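Local coordinates for SAM-dependent methyltransferase (Pyrococcus horikoshii, PDB 1WZN), which probably transfers a methyl group from S-adenosylmethionine to an acceptor substrate, with S-adenosylhomocysteine bound in its pocket, at residues Ala25-Asp37 with Leu232-Val246. Sequence-based numbering, arbitrary orientation.
Sequences AEIDFVEEIFKED and LKRELSPNDMRYWIV
The F29 ring is sandwiched: L232 covers one face, its CA 3.7 Å from the ring centroid and 8° off the normal in a CH-pi contact, while I33 CD1 lies over the other. The F29 edge points at the face of W244, CE2 3.6 Å from W244 CG, planes at 73°. Helix 23-36 thus packs on strand 242-248 of the mixed seven-stranded sheet of a Rossmann-like methyltransferase fold, the loop from L232 to R234 closing over the helix flank. F29 reaches L232 and W244 because its CG stands anti to the backbone N (chi1 179°). I33 CD1 meets V246 CG2 at 3.8 Å. Near the bound S-adenosylhomocysteine, E26 OE1 bridges to R242 NH2 at 2.8 Å; R22 and R19 also hold this carboxylate, and D144 takes R242 NH1. The R234 guanidinium lies with E36 CB over its centre and D37 at its edge; a leucine here would probably leave the D37 carboxylate without its charged mate. One water joins E32 OE1 to the backbone N of R234; a second joins R234 NH1 to E32 OE2, the latter bond weak. R234 grips D37 side-on, NE to OD2 at 2.8 Å and NH2 to OD1 at 2.9 Å, nearly straight and in the guanidinium plane, yet from above the carboxylate plane.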
loop_
_atom_site.group_PDB
_atom_site.type_symbol
_atom_site.label_atom_id
_atom_site.label_comp_id
_atom_site.label_asym_id
_atom_site.label_seq_id
_atom_site.Cartn_x
_atom_site.Cartn_y
_atom_site.Cartn_z
ATOM N N ALA A 25 0.709 28.656 19.442
ATOM C CA ALA A 25 0.880 29.060 18.051
ATOM C C ALA A 25 -0.492 29.282 17.422
ATOM O O ALA A 25 -0.672 30.185 16.606
ATOM C CB ALA A 25 1.647 27.979 17.272
ATOM N N GLU A 26 -1.462 28.454 17.802
ATOM C CA GLU A 26 -2.802 28.588 17.251
ATOM C C GLU A 26 -3.485 29.867 17.714
ATOM O O GLU A 26 -4.134 30.540 16.924
ATOM C CB GLU A 26 -3.664 27.373 17.613
ATOM C CG GLU A 26 -3.409 26.174 16.711
ATOM C CD GLU A 26 -4.433 25.075 16.879
ATOM O OE1 GLU A 26 -4.344 24.075 16.137
ATOM O OE2 GLU A 26 -5.324 25.202 17.748
ATOM N N ILE A 27 -3.333 30.223 18.984
ATOM C CA ILE A 27 -3.976 31.444 19.450
ATOM C C ILE A 27 -3.258 32.680 18.906
ATOM O O ILE A 27 -3.860 33.745 18.775
ATOM C CB ILE A 27 -4.085 31.452 20.990
ATOM C CG1 ILE A 27 -4.996 30.296 21.421
ATOM C CG2 ILE A 27 -4.668 32.773 21.482
ATOM C CD1 ILE A 27 -6.339 30.241 20.677
ATOM N N ASP A 28 -1.978 32.539 18.567
ATOM C CA ASP A 28 -1.242 33.656 17.966
ATOM C C ASP A 28 -1.949 33.964 16.646
ATOM O O ASP A 28 -2.164 35.121 16.297
ATOM C CB ASP A 28 0.209 33.277 17.637
ATOM C CG ASP A 28 1.120 33.294 18.847
ATOM O OD1 ASP A 28 0.695 33.773 19.917
ATOM O OD2 ASP A 28 2.278 32.836 18.710
ATOM N N PHE A 29 -2.291 32.909 15.907
ATOM C CA PHE A 29 -2.979 33.056 14.625
ATOM C C PHE A 29 -4.366 33.647 14.843
ATOM O O PHE A 29 -4.798 34.526 14.098
ATOM C CB PHE A 29 -3.095 31.699 13.915
ATOM C CG PHE A 29 -3.821 31.764 12.595
ATOM C CD1 PHE A 29 -3.438 32.680 11.619
ATOM C CD2 PHE A 29 -4.885 30.907 12.326
ATOM C CE1 PHE A 29 -4.108 32.743 10.387
ATOM C CE2 PHE A 29 -5.562 30.960 11.100
ATOM C CZ PHE A 29 -5.173 31.880 10.132
ATOM N N VAL A 30 -5.063 33.158 15.861
ATOM C CA VAL A 30 -6.392 33.666 16.175
ATOM C C VAL A 30 -6.334 35.168 16.462
ATOM O O VAL A 30 -7.183 35.923 15.991
ATOM C CB VAL A 30 -7.003 32.924 17.388
ATOM C CG1 VAL A 30 -8.291 33.620 17.849
ATOM C CG2 VAL A 30 -7.305 31.476 16.999
ATOM N N GLU A 31 -5.331 35.611 17.217
ATOM C CA GLU A 31 -5.226 37.038 17.520
ATOM C C GLU A 31 -4.928 37.851 16.266
ATOM O O GLU A 31 -5.329 39.011 16.167
ATOM C CB GLU A 31 -4.151 37.315 18.573
ATOM C CG GLU A 31 -4.464 36.763 19.949
ATOM C CD GLU A 31 -3.674 37.466 21.036
ATOM O OE1 GLU A 31 -4.185 38.463 21.589
ATOM O OE2 GLU A 31 -2.541 37.031 21.322
ATOM N N GLU A 32 -4.216 37.259 15.310
ATOM C CA GLU A 32 -3.937 37.981 14.074
ATOM C C GLU A 32 -5.266 38.165 13.342
ATOM O O GLU A 32 -5.510 39.204 12.730
ATOM C CB GLU A 32 -2.947 37.225 13.187
ATOM C CG GLU A 32 -2.758 37.900 11.835
ATOM C CD GLU A 32 -1.568 37.376 11.062
ATOM O OE1 GLU A 32 -1.498 36.150 10.824
ATOM O OE2 GLU A 32 -0.701 38.197 10.686
ATOM N N ILE A 33 -6.135 37.158 13.413
ATOM C CA ILE A 33 -7.438 37.265 12.768
ATOM C C ILE A 33 -8.240 38.376 13.454
ATOM O O ILE A 33 -8.875 39.193 12.784
ATOM C CB ILE A 33 -8.221 35.927 12.836
ATOM C CG1 ILE A 33 -7.498 34.851 12.012
ATOM C CG2 ILE A 33 -9.626 36.113 12.285
ATOM C CD1 ILE A 33 -8.162 33.481 12.090
ATOM N N PHE A 34 -8.212 38.411 14.787
ATOM C CA PHE A 34 -8.928 39.452 15.532
ATOM C C PHE A 34 -8.456 40.836 15.083
ATOM O O PHE A 34 -9.256 41.741 14.849
ATOM C CB PHE A 34 -8.669 39.345 17.045
ATOM C CG PHE A 34 -9.299 38.146 17.710
ATOM C CD1 PHE A 34 -10.330 37.437 17.099
ATOM C CD2 PHE A 34 -8.883 37.762 18.986
ATOM C CE1 PHE A 34 -10.943 36.360 17.756
ATOM C CE2 PHE A 34 -9.487 36.692 19.648
ATOM C CZ PHE A 34 -10.521 35.989 19.032
ATOM N N LYS A 35 -7.144 40.984 14.958
ATOM C CA LYS A 35 -6.543 42.253 14.570
ATOM C C LYS A 35 -6.781 42.683 13.129
ATOM O O LYS A 35 -7.079 43.848 12.868
ATOM C CB LYS A 35 -5.037 42.208 14.842
ATOM C CG LYS A 35 -4.254 43.391 14.286
ATOM C CD LYS A 35 -2.764 43.198 14.514
ATOM C CE LYS A 35 -1.943 44.268 13.816
ATOM N NZ LYS A 35 -0.482 43.999 13.940
ATOM N N GLU A 36 -6.663 41.744 12.196
ATOM C CA GLU A 36 -6.812 42.064 10.783
ATOM C C GLU A 36 -8.188 41.838 10.157
ATOM O O GLU A 36 -8.576 42.567 9.245
ATOM C CB GLU A 36 -5.770 41.289 9.970
ATOM C CG GLU A 36 -4.326 41.532 10.373
ATOM C CD GLU A 36 -3.912 42.986 10.247
ATOM O OE1 GLU A 36 -4.393 43.666 9.319
ATOM O OE2 GLU A 36 -3.093 43.446 11.068
ATOM N N ASP A 37 -8.928 40.842 10.631
ATOM C CA ASP A 37 -10.237 40.570 10.047
ATOM C C ASP A 37 -11.440 41.171 10.757
ATOM O O ASP A 37 -12.403 41.578 10.107
ATOM C CB ASP A 37 -10.421 39.063 9.886
ATOM C CG ASP A 37 -9.463 38.481 8.863
ATOM O OD1 ASP A 37 -9.542 38.895 7.689
ATOM O OD2 ASP A 37 -8.628 37.631 9.232
ATOM N N LEU A 232 -2.333 28.167 9.608
ATOM C CA LEU A 232 -1.978 29.313 10.446
ATOM C C LEU A 232 -1.479 30.566 9.736
ATOM O O LEU A 232 -0.610 31.272 10.248
ATOM C CB LEU A 232 -0.948 28.881 11.494
ATOM C CG LEU A 232 -1.361 27.681 12.348
ATOM C CD1 LEU A 232 -0.293 27.415 13.399
ATOM C CD2 LEU A 232 -2.708 27.953 13.008
ATOM N N LYS A 233 -2.037 30.849 8.564
ATOM C CA LYS A 233 -1.667 32.040 7.811
ATOM C C LYS A 233 -2.943 32.621 7.236
ATOM O O LYS A 233 -3.857 31.875 6.888
ATOM C CB LYS A 233 -0.707 31.693 6.668
ATOM C CG LYS A 233 0.650 31.177 7.119
ATOM C CD LYS A 233 1.549 30.892 5.921
ATOM C CE LYS A 233 2.922 30.404 6.366
ATOM N NZ LYS A 233 3.621 31.399 7.236
ATOM N N ARG A 234 -3.019 33.946 7.152
ATOM C CA ARG A 234 -4.203 34.578 6.596
ATOM C C ARG A 234 -4.144 34.527 5.071
ATOM O O ARG A 234 -4.240 35.545 4.380
ATOM C CB ARG A 234 -4.334 36.021 7.099
ATOM C CG ARG A 234 -4.691 36.092 8.579
ATOM C CD ARG A 234 -4.902 37.520 9.073
ATOM N NE ARG A 234 -5.993 38.197 8.380
ATOM C CZ ARG A 234 -5.819 39.131 7.451
ATOM N NH1 ARG A 234 -4.594 39.497 7.099
ATOM N NH2 ARG A 234 -6.867 39.705 6.879
ATOM N N GLU A 235 -3.977 33.310 4.567
ATOM C CA GLU A 235 -3.921 33.041 3.137
ATOM C C GLU A 235 -4.241 31.560 2.966
ATOM O O GLU A 235 -4.277 30.813 3.947
ATOM C CB GLU A 235 -2.527 33.358 2.579
ATOM C CG GLU A 235 -1.386 32.613 3.254
ATOM C CD GLU A 235 -0.017 33.009 2.713
ATOM O OE1 GLU A 235 0.330 34.208 2.775
ATOM O OE2 GLU A 235 0.716 32.120 2.228
ATOM N N LEU A 236 -4.490 31.139 1.733
ATOM C CA LEU A 236 -4.794 29.740 1.464
ATOM C C LEU A 236 -3.870 29.247 0.362
ATOM O O LEU A 236 -3.854 29.804 -0.730
ATOM C CB LEU A 236 -6.252 29.580 1.025
ATOM C CG LEU A 236 -6.752 28.152 0.779
ATOM C CD1 LEU A 236 -6.791 27.382 2.096
ATOM C CD2 LEU A 236 -8.142 28.193 0.156
ATOM N N SER A 237 -3.087 28.217 0.660
ATOM C CA SER A 237 -2.173 27.655 -0.323
ATOM C C SER A 237 -2.738 26.328 -0.817
ATOM O O SER A 237 -3.390 25.600 -0.068
ATOM C CB SER A 237 -0.787 27.447 0.293
ATOM O OG SER A 237 -0.236 28.686 0.709
ATOM N N PRO A 238 -2.488 25.999 -2.094
ATOM C CA PRO A 238 -2.956 24.772 -2.747
ATOM C C PRO A 238 -2.886 23.490 -1.927
ATOM O O PRO A 238 -3.838 22.710 -1.905
ATOM C CB PRO A 238 -2.083 24.700 -3.998
ATOM C CG PRO A 238 -1.950 26.139 -4.369
ATOM C CD PRO A 238 -1.663 26.798 -3.023
ATOM N N ASN A 239 -1.769 23.276 -1.240
ATOM C CA ASN A 239 -1.601 22.053 -0.471
ATOM C C ASN A 239 -1.885 22.098 1.031
ATOM O O ASN A 239 -1.580 21.138 1.739
ATOM C CB ASN A 239 -0.198 21.495 -0.725
ATOM C CG ASN A 239 0.058 21.230 -2.204
ATOM O OD1 ASN A 239 -0.672 20.474 -2.848
ATOM N ND2 ASN A 239 1.091 21.860 -2.749
ATOM N N ASP A 240 -2.475 23.187 1.524
ATOM C CA ASP A 240 -2.791 23.270 2.952
ATOM C C ASP A 240 -3.708 22.106 3.321
ATOM O O ASP A 240 -4.555 21.705 2.520
ATOM C CB ASP A 240 -3.494 24.591 3.293
ATOM C CG ASP A 240 -2.594 25.803 3.115
ATOM O OD1 ASP A 240 -1.355 25.658 3.202
ATOM O OD2 ASP A 240 -3.132 26.912 2.906
ATOM N N MET A 241 -3.547 21.574 4.530
ATOM C CA MET A 241 -4.358 20.444 4.976
ATOM C C MET A 241 -5.307 20.722 6.140
ATOM O O MET A 241 -6.133 19.879 6.483
ATOM C CB MET A 241 -3.460 19.245 5.306
ATOM C CG MET A 241 -2.945 18.508 4.072
ATOM S SD MET A 241 -4.288 17.852 3.029
ATOM C CE MET A 241 -4.642 16.299 3.862
ATOM N N ARG A 242 -5.177 21.885 6.771
ATOM C CA ARG A 242 -6.100 22.249 7.842
ATOM C C ARG A 242 -6.645 23.613 7.446
ATOM O O ARG A 242 -5.897 24.493 7.027
ATOM C CB ARG A 242 -5.415 22.314 9.208
ATOM C CG ARG A 242 -6.406 22.629 10.337
ATOM C CD ARG A 242 -5.935 22.082 11.675
ATOM N NE ARG A 242 -4.710 22.723 12.137
ATOM C CZ ARG A 242 -4.665 23.662 13.078
ATOM N NH1 ARG A 242 -5.783 24.071 13.665
ATOM N NH2 ARG A 242 -3.499 24.184 13.436
ATOM N N TYR A 243 -7.954 23.783 7.564
ATOM C CA TYR A 243 -8.574 25.028 7.148
ATOM C C TYR A 243 -9.231 25.807 8.265
ATOM O O TYR A 243 -9.615 25.248 9.293
ATOM C CB TYR A 243 -9.615 24.725 6.071
ATOM C CG TYR A 243 -9.078 23.773 5.031
ATOM C CD1 TYR A 243 -8.034 24.153 4.198
ATOM C CD2 TYR A 243 -9.553 22.466 4.948
ATOM C CE1 TYR A 243 -7.457 23.249 3.302
ATOM C CE2 TYR A 243 -8.986 21.550 4.056
ATOM C CZ TYR A 243 -7.935 21.951 3.242
ATOM O OH TYR A 243 -7.335 21.048 2.396
ATOM N N TRP A 244 -9.345 27.108 8.041
ATOM C CA TRP A 244 -9.992 28.003 8.982
ATOM C C TRP A 244 -11.023 28.804 8.219
ATOM O O TRP A 244 -10.718 29.370 7.169
ATOM C CB TRP A 244 -8.995 28.976 9.602
ATOM C CG TRP A 244 -7.968 28.327 10.444
ATOM C CD1 TRP A 244 -6.825 27.712 10.019
ATOM C CD2 TRP A 244 -7.988 28.208 11.865
ATOM N NE1 TRP A 244 -6.129 27.216 11.097
ATOM C CE2 TRP A 244 -6.821 27.506 12.243
ATOM C CE3 TRP A 244 -8.881 28.623 12.862
ATOM C CZ2 TRP A 244 -6.522 27.212 13.576
ATOM C CZ3 TRP A 244 -8.583 28.327 14.189
ATOM C CH2 TRP A 244 -7.413 27.629 14.531
ATOM N N ILE A 245 -12.246 28.827 8.731
ATOM C CA ILE A 245 -13.302 29.615 8.126
ATOM C C ILE A 245 -13.486 30.802 9.065
ATOM O O ILE A 245 -13.620 30.627 10.276
ATOM C CB ILE A 245 -14.628 28.836 8.027
ATOM C CG1 ILE A 245 -14.485 27.686 7.023
ATOM C CG2 ILE A 245 -15.749 29.772 7.598
ATOM C CD1 ILE A 245 -14.197 28.130 5.605
ATOM N N VAL A 246 -13.454 32.003 8.507
ATOM C CA VAL A 246 -13.627 33.210 9.296
ATOM C C VAL A 246 -14.830 33.968 8.764
ATOM O O VAL A 246 -14.862 34.368 7.598
ATOM C CB VAL A 246 -12.378 34.115 9.221
ATOM C CG1 VAL A 246 -12.633 35.427 9.968
ATOM C CG2 VAL A 246 -11.177 33.384 9.804
HETATM O O HOH W 1 -0.854 35.525 8.317
HETATM O O HOH W 2 -1.988 38.721 8.038
#